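Local coordinates for protein lactate dehydrogenase, adjacent gene encodes predicted malate dehydrogenase (Cryptosporidium parvum, PDB 2FN7) that probably catalyses the reversible oxidation of (S)-lactate to pyruvate, with NAD(+) taking up the hydride as NADH, at residues D30-D35 and K60-N65; P83-D88 and I218-V223; L149-F154 and S170-G175. All coordinates share one frame; numbering follows the deposited sequence.

Contact 1 of 3, residues D30-D35 and K60-N65. With NAD (nicotinamide-adenine-dinucleotide), chain C.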
loop_
_atom_site.group_PDB
_atom_site.type_symbol
_atom_site.label_atom_id
_atom_site.label_comp_id
_atom_site.label_asym_id
_atom_site.label_seq_id
_atom_site.Cartn_x
_atom_site.Cartn_y
_atom_site.Cartn_z
ATOM N N ASP A 30 -13.748 -5.573 -7.622
ATOM C CA ASP A 30 -12.828 -6.664 -7.822
ATOM C C ASP A 30 -11.777 -6.067 -8.747
ATOM O O ASP A 30 -12.008 -5.103 -9.511
ATOM C CB ASP A 30 -13.478 -7.863 -8.485
ATOM C CG ASP A 30 -14.330 -8.664 -7.536
ATOM O OD1 ASP A 30 -14.155 -8.678 -6.285
ATOM O OD2 ASP A 30 -15.188 -9.352 -8.066
ATOM N N VAL A 31 -10.581 -6.610 -8.648
ATOM C CA VAL A 31 -9.510 -6.057 -9.415
ATOM C C VAL A 31 -8.858 -7.070 -10.358
ATOM O O VAL A 31 -8.637 -8.230 -9.959
ATOM C CB VAL A 31 -8.387 -5.553 -8.463
ATOM C CG1 VAL A 31 -7.161 -5.172 -9.319
ATOM C CG2 VAL A 31 -8.899 -4.357 -7.601
ATOM N N VAL A 32 -8.522 -6.635 -11.576
ATOM C CA VAL A 32 -7.787 -7.487 -12.501
ATOM C C VAL A 32 -6.469 -6.768 -12.777
ATOM O O VAL A 32 -6.434 -5.708 -13.359
ATOM C CB VAL A 32 -8.546 -7.714 -13.775
ATOM C CG1 VAL A 32 -7.623 -8.329 -14.787
ATOM C CG2 VAL A 32 -9.761 -8.611 -13.465
ATOM N N LEU A 33 -5.393 -7.351 -12.290
ATOM C CA LEU A 33 -4.051 -6.797 -12.399
ATOM C C LEU A 33 -3.356 -7.493 -13.619
ATOM O O LEU A 33 -3.035 -8.729 -13.602
ATOM C CB LEU A 33 -3.413 -7.063 -11.074
ATOM C CG LEU A 33 -2.261 -6.409 -10.352
ATOM C CD1 LEU A 33 -2.292 -4.834 -10.395
ATOM C CD2 LEU A 33 -2.349 -6.947 -8.882
ATOM N N PHE A 34 -3.220 -6.698 -14.682
ATOM C CA PHE A 34 -2.667 -7.084 -15.987
ATOM C C PHE A 34 -1.246 -6.590 -16.255
ATOM O O PHE A 34 -0.940 -5.422 -16.076
ATOM C CB PHE A 34 -3.564 -6.548 -17.099
ATOM C CG PHE A 34 -3.062 -6.841 -18.510
ATOM C CD1 PHE A 34 -3.605 -7.941 -19.268
ATOM C CD2 PHE A 34 -2.084 -6.039 -19.097
ATOM C CE1 PHE A 34 -3.153 -8.221 -20.609
ATOM C CE2 PHE A 34 -1.616 -6.287 -20.425
ATOM C CZ PHE A 34 -2.148 -7.393 -21.201
ATOM N N ASP A 35 -0.360 -7.486 -16.651
ATOM C CA ASP A 35 0.967 -7.077 -17.014
ATOM C C ASP A 35 1.495 -8.048 -18.078
ATOM O O ASP A 35 0.989 -9.176 -18.208
ATOM C CB ASP A 35 1.881 -7.057 -15.803
ATOM C CG ASP A 35 3.033 -6.073 -15.980
ATOM O OD1 ASP A 35 3.890 -6.268 -16.891
ATOM O OD2 ASP A 35 3.084 -5.056 -15.215
ATOM N N LYS A 60 -12.009 -9.714 -4.778
ATOM C CA LYS A 60 -11.207 -10.672 -5.520
ATOM C C LYS A 60 -10.147 -9.946 -6.295
ATOM O O LYS A 60 -10.416 -8.964 -7.022
ATOM C CB LYS A 60 -12.098 -11.395 -6.526
ATOM C CG LYS A 60 -12.471 -12.768 -5.972
ATOM C CD LYS A 60 -13.744 -13.302 -6.637
ATOM C CE LYS A 60 -14.696 -14.063 -5.635
ATOM N NZ LYS A 60 -16.092 -13.861 -6.300
ATOM N N VAL A 61 -8.929 -10.435 -6.181
ATOM C CA VAL A 61 -7.852 -9.780 -6.889
ATOM C C VAL A 61 -7.088 -10.895 -7.610
ATOM O O VAL A 61 -6.512 -11.774 -6.924
ATOM C CB VAL A 61 -6.858 -9.040 -5.893
ATOM C CG1 VAL A 61 -5.669 -8.454 -6.706
ATOM C CG2 VAL A 61 -7.622 -7.903 -5.051
ATOM N N ILE A 62 -7.060 -10.846 -8.951
ATOM C CA ILE A 62 -6.303 -11.807 -9.713
ATOM C C ILE A 62 -5.326 -11.129 -10.668
ATOM O O ILE A 62 -5.535 -9.949 -11.057
ATOM C CB ILE A 62 -7.202 -12.787 -10.501
ATOM C CG1 ILE A 62 -7.910 -12.045 -11.603
ATOM C CG2 ILE A 62 -8.262 -13.477 -9.567
ATOM C CD1 ILE A 62 -7.026 -11.948 -12.748
ATOM N N GLY A 63 -4.256 -11.889 -10.987
ATOM C CA GLY A 63 -3.156 -11.516 -11.866
ATOM C C GLY A 63 -3.288 -12.202 -13.220
ATOM O O GLY A 63 -3.659 -13.360 -13.278
ATOM N N THR A 64 -2.975 -11.508 -14.315
ATOM C CA THR A 64 -3.162 -12.042 -15.648
ATOM C C THR A 64 -2.275 -11.374 -16.724
ATOM O O THR A 64 -1.687 -10.275 -16.494
ATOM C CB THR A 64 -4.613 -11.870 -16.069
ATOM O OG1 THR A 64 -4.842 -12.572 -17.292
ATOM C CG2 THR A 64 -4.905 -10.439 -16.433
ATOM N N ASN A 65 -2.141 -12.045 -17.882
ATOM C CA ASN A 65 -1.415 -11.469 -19.006
ATOM C C ASN A 65 -2.286 -11.594 -20.204
ATOM O O ASN A 65 -1.845 -11.475 -21.337
ATOM C CB ASN A 65 -0.123 -12.190 -19.309
ATOM C CG ASN A 65 -0.330 -13.647 -19.578
ATOM O OD1 ASN A 65 -1.435 -14.046 -20.007
ATOM N ND2 ASN A 65 0.636 -14.406 -19.354
HETATM P PA NAD C . 6.800 0.609 -13.078
HETATM O O1A NAD C . 6.977 0.261 -11.731
HETATM O O2A NAD C . 7.950 0.565 -13.931
HETATM O O5B NAD C . 5.673 -0.112 -13.763
HETATM C C5B NAD C . 5.275 -0.057 -15.153
HETATM C C4B NAD C . 4.696 -1.509 -15.389
HETATM O O4B NAD C . 4.346 -1.495 -16.730
HETATM C C3B NAD C . 5.757 -2.729 -15.292
HETATM O O3B NAD C . 5.377 -3.699 -14.337
HETATM C C2B NAD C . 5.762 -3.256 -16.670
HETATM O O2B NAD C . 5.996 -4.632 -16.922
HETATM C C1B NAD C . 4.448 -2.889 -17.158
HETATM N N9A NAD C . 4.311 -2.886 -18.572
HETATM C C8A NAD C . 5.107 -2.609 -19.617
HETATM N N7A NAD C . 4.918 -2.632 -20.825
HETATM C C5A NAD C . 3.648 -3.022 -20.703
HETATM C C6A NAD C . 2.680 -3.286 -21.706
HETATM N N6A NAD C . 2.961 -3.179 -23.007
HETATM N N1A NAD C . 1.418 -3.657 -21.281
HETATM C C2A NAD C . 1.173 -3.780 -19.931
HETATM N N3A NAD C . 2.004 -3.581 -18.951
HETATM C C4A NAD C . 3.227 -3.190 -19.382
HETATM O O3 NAD C . 6.180 2.171 -13.208
HETATM P PN NAD C . 5.345 2.975 -12.088
HETATM O O1N NAD C . 6.210 3.449 -11.072
HETATM O O2N NAD C . 4.166 2.175 -11.669
HETATM O O5D NAD C . 4.844 4.200 -13.058
HETATM C C5D NAD C . 3.936 3.894 -14.073
HETATM C C4D NAD C . 3.789 5.105 -15.011
HETATM O O4D NAD C . 3.063 6.167 -14.273
HETATM C C3D NAD C . 5.101 5.796 -15.487
HETATM O O3D NAD C . 4.830 6.246 -16.798
HETATM C C2D NAD C . 5.262 6.977 -14.496
HETATM O O2D NAD C . 6.070 8.062 -15.061
HETATM C C1D NAD C . 3.859 7.388 -14.315
HETATM N N1N NAD C . 3.546 8.178 -13.148
HETATM C C2N NAD C . 2.491 9.082 -13.464
HETATM C C3N NAD C . 2.038 9.985 -12.507
HETATM C C7N NAD C . 0.877 11.003 -12.720
HETATM O O7N NAD C . 0.616 11.766 -11.792
HETATM N N7N NAD C . 0.096 10.822 -13.827
HETATM C C4N NAD C . 2.599 10.046 -11.188
HETATM C C5N NAD C . 3.694 9.061 -10.914
HETATM C C6N NAD C . 4.209 8.121 -11.829
#

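Contact 2 of 3, residues P83-D88 and I218-V223. With LAC (lactic acid), chain D.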
loop_
_atom_site.group_PDB
_atom_site.type_symbol
_atom_site.label_atom_id
_atom_site.label_comp_id
_atom_site.label_asym_id
_atom_site.label_seq_id
_atom_site.Cartn_x
_atom_site.Cartn_y
_atom_site.Cartn_z
ATOM N N PRO A 83 10.489 0.892 -18.910
ATOM C CA PRO A 83 11.205 1.008 -17.641
ATOM C C PRO A 83 12.123 2.177 -17.396
ATOM O O PRO A 83 12.597 2.783 -18.319
ATOM C CB PRO A 83 11.970 -0.308 -17.550
ATOM C CG PRO A 83 12.306 -0.624 -18.977
ATOM C CD PRO A 83 10.987 -0.251 -19.706
ATOM N N GLY A 84 12.380 2.487 -16.126
ATOM C CA GLY A 84 13.277 3.576 -15.814
ATOM C C GLY A 84 12.613 4.929 -15.599
ATOM O O GLY A 84 11.701 5.343 -16.322
ATOM N N ARG A 85 13.084 5.636 -14.589
ATOM C CA ARG A 85 12.565 6.975 -14.288
ATOM C C ARG A 85 13.115 8.012 -15.250
ATOM O O ARG A 85 14.219 7.872 -15.767
ATOM C CB ARG A 85 12.976 7.425 -12.864
ATOM C CG ARG A 85 14.459 7.411 -12.593
ATOM C CD ARG A 85 14.847 8.363 -11.442
ATOM N NE ARG A 85 14.755 9.758 -11.895
ATOM C CZ ARG A 85 15.158 10.829 -11.210
ATOM N NH1 ARG A 85 15.709 10.705 -9.991
ATOM N NH2 ARG A 85 14.974 12.031 -11.774
ATOM N N PRO A 86 12.345 9.069 -15.493
ATOM C CA PRO A 86 12.755 10.175 -16.376
ATOM C C PRO A 86 13.908 10.832 -15.664
ATOM O O PRO A 86 13.929 10.897 -14.445
ATOM C CB PRO A 86 11.534 11.095 -16.408
ATOM C CG PRO A 86 10.393 10.133 -16.263
ATOM C CD PRO A 86 10.900 9.120 -15.216
ATOM N N LYS A 87 14.888 11.285 -16.424
ATOM C CA LYS A 87 16.040 11.925 -15.824
ATOM C C LYS A 87 15.697 13.389 -15.506
ATOM O O LYS A 87 15.920 13.828 -14.375
ATOM C CB LYS A 87 17.242 11.861 -16.771
ATOM C CG LYS A 87 18.610 12.105 -16.117
ATOM C CD LYS A 87 18.779 13.536 -15.546
ATOM C CE LYS A 87 20.288 13.953 -15.394
ATOM N NZ LYS A 87 21.034 14.127 -16.724
ATOM N N ASP A 88 15.131 14.129 -16.468
ATOM C CA ASP A 88 14.833 15.557 -16.211
ATOM C C ASP A 88 13.394 15.963 -16.522
ATOM O O ASP A 88 12.877 16.851 -15.908
ATOM C CB ASP A 88 15.752 16.504 -17.050
ATOM C CG ASP A 88 17.257 16.279 -16.798
ATOM O OD1 ASP A 88 17.704 16.278 -15.613
ATOM O OD2 ASP A 88 18.016 16.106 -17.810
ATOM N N ILE A 218 8.013 21.019 -8.880
ATOM C CA ILE A 218 9.004 20.051 -9.096
ATOM C C ILE A 218 9.070 19.035 -7.950
ATOM O O ILE A 218 10.159 18.486 -7.625
ATOM C CB ILE A 218 10.321 20.760 -9.285
ATOM C CG1 ILE A 218 10.581 21.625 -8.069
ATOM C CG2 ILE A 218 10.294 21.524 -10.603
ATOM C CD1 ILE A 218 11.586 21.019 -7.189
ATOM N N ALA A 219 7.903 18.801 -7.333
ATOM C CA ALA A 219 7.839 17.880 -6.206
ATOM C C ALA A 219 8.239 16.468 -6.686
ATOM O O ALA A 219 8.841 15.717 -5.917
ATOM C CB ALA A 219 6.386 17.843 -5.630
ATOM N N TRP A 220 7.934 16.154 -7.953
ATOM C CA TRP A 220 8.247 14.813 -8.463
ATOM C C TRP A 220 9.723 14.473 -8.329
ATOM O O TRP A 220 10.068 13.354 -7.917
ATOM C CB TRP A 220 7.796 14.645 -9.905
ATOM C CG TRP A 220 8.753 15.209 -10.916
ATOM C CD1 TRP A 220 8.700 16.477 -11.473
ATOM C CD2 TRP A 220 9.738 14.481 -11.697
ATOM N NE1 TRP A 220 9.543 16.558 -12.541
ATOM C CE2 TRP A 220 10.196 15.360 -12.711
ATOM C CE3 TRP A 220 10.265 13.170 -11.643
ATOM C CZ2 TRP A 220 11.165 14.976 -13.679
ATOM C CZ3 TRP A 220 11.246 12.771 -12.624
ATOM C CH2 TRP A 220 11.677 13.685 -13.623
ATOM N N LYS A 221 10.601 15.424 -8.623
ATOM C CA LYS A 221 12.039 15.152 -8.549
ATOM C C LYS A 221 12.480 14.969 -7.134
ATOM O O LYS A 221 13.434 14.242 -6.863
ATOM C CB LYS A 221 12.870 16.281 -9.187
ATOM C CG LYS A 221 12.362 16.709 -10.555
ATOM C CD LYS A 221 13.323 17.788 -11.295
ATOM C CE LYS A 221 12.782 18.114 -12.734
ATOM N NZ LYS A 221 13.789 18.729 -13.670
ATOM N N GLU A 222 11.807 15.627 -6.204
ATOM C CA GLU A 222 12.210 15.476 -4.776
ATOM C C GLU A 222 12.011 14.029 -4.263
ATOM O O GLU A 222 12.803 13.474 -3.494
ATOM C CB GLU A 222 11.367 16.416 -3.881
ATOM C CG GLU A 222 12.032 16.681 -2.523
ATOM C CD GLU A 222 11.086 17.289 -1.508
ATOM O OE1 GLU A 222 11.537 17.474 -0.340
ATOM O OE2 GLU A 222 9.906 17.559 -1.859
ATOM N N VAL A 223 10.875 13.471 -4.630
ATOM C CA VAL A 223 10.564 12.137 -4.234
ATOM C C VAL A 223 11.489 11.199 -5.061
ATOM O O VAL A 223 12.206 10.375 -4.470
ATOM C CB VAL A 223 9.086 11.815 -4.552
ATOM C CG1 VAL A 223 8.819 10.278 -4.393
ATOM C CG2 VAL A 223 8.193 12.653 -3.675
HETATM C C LAC D . 4.886 12.795 -10.546
HETATM C CA LAC D . 5.204 11.841 -11.597
HETATM C CB LAC D . 6.750 11.667 -12.055
HETATM O O LAC D . 5.525 12.237 -9.514
HETATM O OHN LAC D . 4.458 12.274 -12.740
HETATM O OXT LAC D . 4.388 13.869 -10.656
HETATM O O HOH W 1 10.228 17.912 -15.506
#

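Contact 3 of 3, residues L149-F154 and S170-G175. With LAC (lactic acid), chain D.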
loop_
_atom_site.group_PDB
_atom_site.type_symbol
_atom_site.label_atom_id
_atom_site.label_comp_id
_atom_site.label_asym_id
_atom_site.label_seq_id
_atom_site.Cartn_x
_atom_site.Cartn_y
_atom_site.Cartn_z
ATOM N N LEU A 149 -3.110 14.616 -7.869
ATOM C CA LEU A 149 -1.783 14.478 -7.213
ATOM C C LEU A 149 -1.025 15.868 -7.064
ATOM O O LEU A 149 -0.340 16.159 -6.029
ATOM C CB LEU A 149 -0.894 13.521 -8.046
ATOM C CG LEU A 149 0.591 13.516 -7.841
ATOM C CD1 LEU A 149 0.822 12.992 -6.451
ATOM C CD2 LEU A 149 1.349 12.687 -8.918
ATOM N N ASP A 150 -1.143 16.691 -8.115
ATOM C CA ASP A 150 -0.500 18.000 -8.080
ATOM C C ASP A 150 -1.204 18.883 -6.999
ATOM O O ASP A 150 -0.544 19.490 -6.151
ATOM C CB ASP A 150 -0.556 18.647 -9.459
ATOM C CG ASP A 150 0.368 17.937 -10.484
ATOM O OD1 ASP A 150 1.487 17.464 -10.086
ATOM O OD2 ASP A 150 -0.009 17.913 -11.698
ATOM N N SER A 151 -2.530 18.823 -6.966
ATOM C CA SER A 151 -3.287 19.592 -5.998
ATOM C C SER A 151 -3.088 19.052 -4.591
ATOM O O SER A 151 -2.972 19.844 -3.647
ATOM C CB SER A 151 -4.769 19.591 -6.343
ATOM O OG SER A 151 -5.023 20.120 -7.635
ATOM N N SER A 152 -2.955 17.713 -4.419
ATOM C CA SER A 152 -2.760 17.214 -3.058
ATOM C C SER A 152 -1.418 17.692 -2.550
ATOM O O SER A 152 -1.245 18.038 -1.331
ATOM C CB SER A 152 -2.773 15.692 -2.973
ATOM O OG SER A 152 -4.051 15.228 -3.342
ATOM N N ARG A 153 -0.468 17.722 -3.463
ATOM C CA ARG A 153 0.848 18.203 -3.113
ATOM C C ARG A 153 0.794 19.749 -2.737
ATOM O O ARG A 153 1.397 20.162 -1.742
ATOM C CB ARG A 153 1.798 17.979 -4.284
ATOM C CG ARG A 153 2.359 16.571 -4.405
ATOM C CD ARG A 153 2.919 16.271 -5.821
ATOM N NE ARG A 153 3.529 14.941 -5.861
ATOM C CZ ARG A 153 4.111 14.407 -6.918
ATOM N NH1 ARG A 153 4.188 15.099 -8.069
ATOM N NH2 ARG A 153 4.583 13.123 -6.815
ATOM N N PHE A 154 0.066 20.552 -3.523
ATOM C CA PHE A 154 -0.043 22.010 -3.310
ATOM C C PHE A 154 -0.777 22.208 -1.923
ATOM O O PHE A 154 -0.267 22.946 -0.993
ATOM C CB PHE A 154 -0.821 22.570 -4.574
ATOM C CG PHE A 154 -0.948 24.098 -4.671
ATOM C CD1 PHE A 154 0.014 24.932 -4.186
ATOM C CD2 PHE A 154 -2.051 24.668 -5.308
ATOM C CE1 PHE A 154 -0.089 26.284 -4.316
ATOM C CE2 PHE A 154 -2.165 26.029 -5.451
ATOM C CZ PHE A 154 -1.162 26.848 -4.943
ATOM N N SER A 170 -8.324 24.377 0.410
ATOM C CA SER A 170 -8.937 24.214 -0.932
ATOM C C SER A 170 -7.883 24.846 -1.873
ATOM O O SER A 170 -7.429 25.984 -1.649
ATOM C CB SER A 170 -10.264 24.992 -1.014
ATOM O OG SER A 170 -10.822 24.995 -2.330
ATOM N N ALA A 171 -7.407 24.105 -2.871
ATOM C CA ALA A 171 -6.353 24.628 -3.765
ATOM C C ALA A 171 -6.273 23.721 -5.013
ATOM O O ALA A 171 -6.293 22.479 -4.853
ATOM C CB ALA A 171 -4.981 24.628 -3.043
ATOM N N ASN A 172 -6.238 24.311 -6.210
ATOM C CA ASN A 172 -6.178 23.590 -7.460
ATOM C C ASN A 172 -4.905 23.843 -8.245
ATOM O O ASN A 172 -4.316 24.952 -8.161
ATOM C CB ASN A 172 -7.307 24.005 -8.362
ATOM C CG ASN A 172 -8.609 23.475 -7.916
ATOM O OD1 ASN A 172 -9.565 24.252 -7.596
ATOM N ND2 ASN A 172 -8.711 22.126 -7.892
ATOM N N VAL A 173 -4.486 22.827 -9.005
ATOM C CA VAL A 173 -3.336 22.931 -9.904
ATOM C C VAL A 173 -3.987 22.621 -11.211
ATOM O O VAL A 173 -4.732 21.666 -11.286
ATOM C CB VAL A 173 -2.209 21.922 -9.603
ATOM C CG1 VAL A 173 -1.133 22.002 -10.715
ATOM C CG2 VAL A 173 -1.476 22.324 -8.334
ATOM N N ILE A 174 -3.763 23.434 -12.242
ATOM C CA ILE A 174 -4.395 23.200 -13.522
ATOM C C ILE A 174 -3.361 23.191 -14.654
ATOM O O ILE A 174 -2.218 23.458 -14.408
ATOM C CB ILE A 174 -5.390 24.281 -13.743
ATOM C CG1 ILE A 174 -4.662 25.635 -13.691
ATOM C CG2 ILE A 174 -6.515 24.179 -12.705
ATOM C CD1 ILE A 174 -5.606 26.709 -14.078
ATOM N N GLY A 175 -3.743 22.921 -15.897
ATOM C CA GLY A 175 -2.717 22.885 -16.964
ATOM C C GLY A 175 -2.130 21.462 -17.123
ATOM O O GLY A 175 -2.623 20.536 -16.487
HETATM C C LAC D . 4.886 12.795 -10.546
HETATM C CA LAC D . 5.204 11.841 -11.597
HETATM C CB LAC D . 6.750 11.667 -12.055
HETATM O O LAC D . 5.525 12.237 -9.514
HETATM O OHN LAC D . 4.458 12.274 -12.740
HETATM O OXT LAC D . 4.388 13.869 -10.656
#

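Contact 1 of 3, residues D30-D35 and K60-N65
V31 to F34 pair in parallel with V61 to T64, the strand axes coming within 4.8 Å of each other and their directions differing by 23°. These are two strands of the Rossmann-fold NAD-binding sheet, joined by the beta-alpha-beta crossover through helix 40-55; strand 61-64 is an edge strand of that sheet within this chain. Backbone bonds alternate up the pair: V31 N to K60 O, I62 N to V31 O, L33 N to I62 O, T64 N to L33 O and D35 N to T64 O. At the start a carboxylate extends the series. K60 N reaches D30 OD1 at 2.8 Å in a nearly straight bond (170°) from above the carboxylate plane, and R4 gives OD1 a salt bridge as well.

On one face V61 packs between its partners, with CG2 on V31 CB and CG1 on L33 CD2, each at 4.2 Å. Helix 40-55 lies over V61, helix 14-25 over V31 and L33. The other face carries V32, I62, F34 and T64. With OG1 anti to the backbone N (chi1 -171°) and hydrogen-bonded to D69, the methyl CG2 of T64 lies 3.8 Å from V32 CG1. The F34 ring leans across toward the outer strand, F34 CE1 lying 3.5 Å from N65 C, while Y67 stacks on it and adenine atom C2A of NAD meets its edge. Just past the strand, D35 grips the adenosine ribose with both carboxylate oxygens: NAD O2B donates to OD1 at 2.7 Å and O3B to OD2 at 2.8 Å.

Contact 2 of 3, residues P83-D88 and I218-V223
Apolar contact between P86 and W220 brings the loop before helix 94-111 against the first turn of helix 219-227. CB of P86 rests 3.8 Å from W220 CH2, at the far end of the indole. W220 has CG between its backbone N and carbonyl carbon (chi1 82°), and from there the ring projects off the helix to the loop. Backbone oxygens line its rim: P86 O lies in the ring plane 3.7 Å from W220 CH2, and D88 O approaches W220 CZ2 at 3.4 Å. The aliphatic part of K221 folds over one face of the indole, CG standing above the plane toward the rim.

Hydrogen bonds supplement this packing. K221, extended beyond CG, brings NZ to D88 O at 3.1 Å, in the carbonyl plane and on a lone pair. A water donates to the same oxygen and makes a weak bond with W220 NE1, linking the loop carbonyl to the indole. Within the loop, R85 bends at chi3 and grips P86 O side-on with NE and NH2, at 2.9 Å from NE; P86 O thus accepts from two donors of R85 while it lies at the edge of the W220 ring.

Charged groups add a third element. The R85 guanidinium crosses the indole with the planes 67° apart, R85 NH2 being 3.9 Å from W220 CZ3, and NH1 forms a salt bridge with D225. R90 makes a cation-pi contact with W220.

The contact borders the substrate pocket, where W220 CB lies 3.3 Å from O of the bound lactate. As in related lactate dehydrogenases, the loop leading to R90 probably closes over the substrate. Here it leaves strand 75-78 of the NAD-binding sheet and settles on helix 219-227, which packs beside helix 147-162.

Contact 3 of 3, residues L149-F154 and S170-G175
Helix 147-162 of the substrate-binding domain, which supplies the substrate-binding arginine, is fastened through D150, S151 and F154 to strand 169-174 of an antiparallel sheet. V173 points from the strand toward the helix. Its CG1 meets D150 CB at 3.6 Å, and V173 CG2 nestles against F154 CB at 3.8 Å, so that the valine fits between residues one helical turn apart.

F154 has CG anti to the backbone N (chi1 -174°), which sends the phenyl ring along the strand toward A171. CD2 of the F154 ring lies 3.7 Å from A171 CB, and N172 O comes to the ring edge, 3.6 Å from F154 CE2. I212 and T216 of helix 206-217 and P183 of strand 182-183 also pack on F154, placing the ring in the domain core.

Two side chains of the helix reach the active site, R153 and D150. R153, extended from CG to NE, holds the lactate carboxylate with two nitrogens, NH1 to OXT at 2.9 Å and NH2 to O at 3.0 Å. The carboxylate oxygen O lies in the guanidinium plane, while L149 CD1 rests above one face of that group. This two-point grip fixes the rotation of the carboxylate and is familiar from other lactate dehydrogenases. D150 OD2 bonds ND1 of H177, the predicted proton acceptor, whose NE2 bonds the lactate; D150 is thus a second-shell residue that probably orients the histidine, as in related lactate dehydrogenases.

A single hydrogen bond crosses directly between the segments: V173 N donates to S151 OG at 3.1 Å, rather bent at 138°, and the same OG is also bonded to G147 O.

Along the chain, contact 1 closes first, through the short crossover of helix 40-55, and lies within the NAD-binding domain, at the edge of its parallel sheet. Contact 2 opens after it, so the two are in series; its loop is long and brings 83-88 of the NAD-binding domain against 218-223 of the C-terminal domain. Contact 3 is nested inside that loop and stays within the C-terminal domain. Contacts 2 and 3 touch where A219 CB packs on R153 CD, 3.8 Å apart, and share the lactate. Contact 1 lies about 30 Å from contact 3, centre to centre, across the chain's centre, at the adenosine end of the NAD. Contacts 2 and 3 also both touch the second subunit.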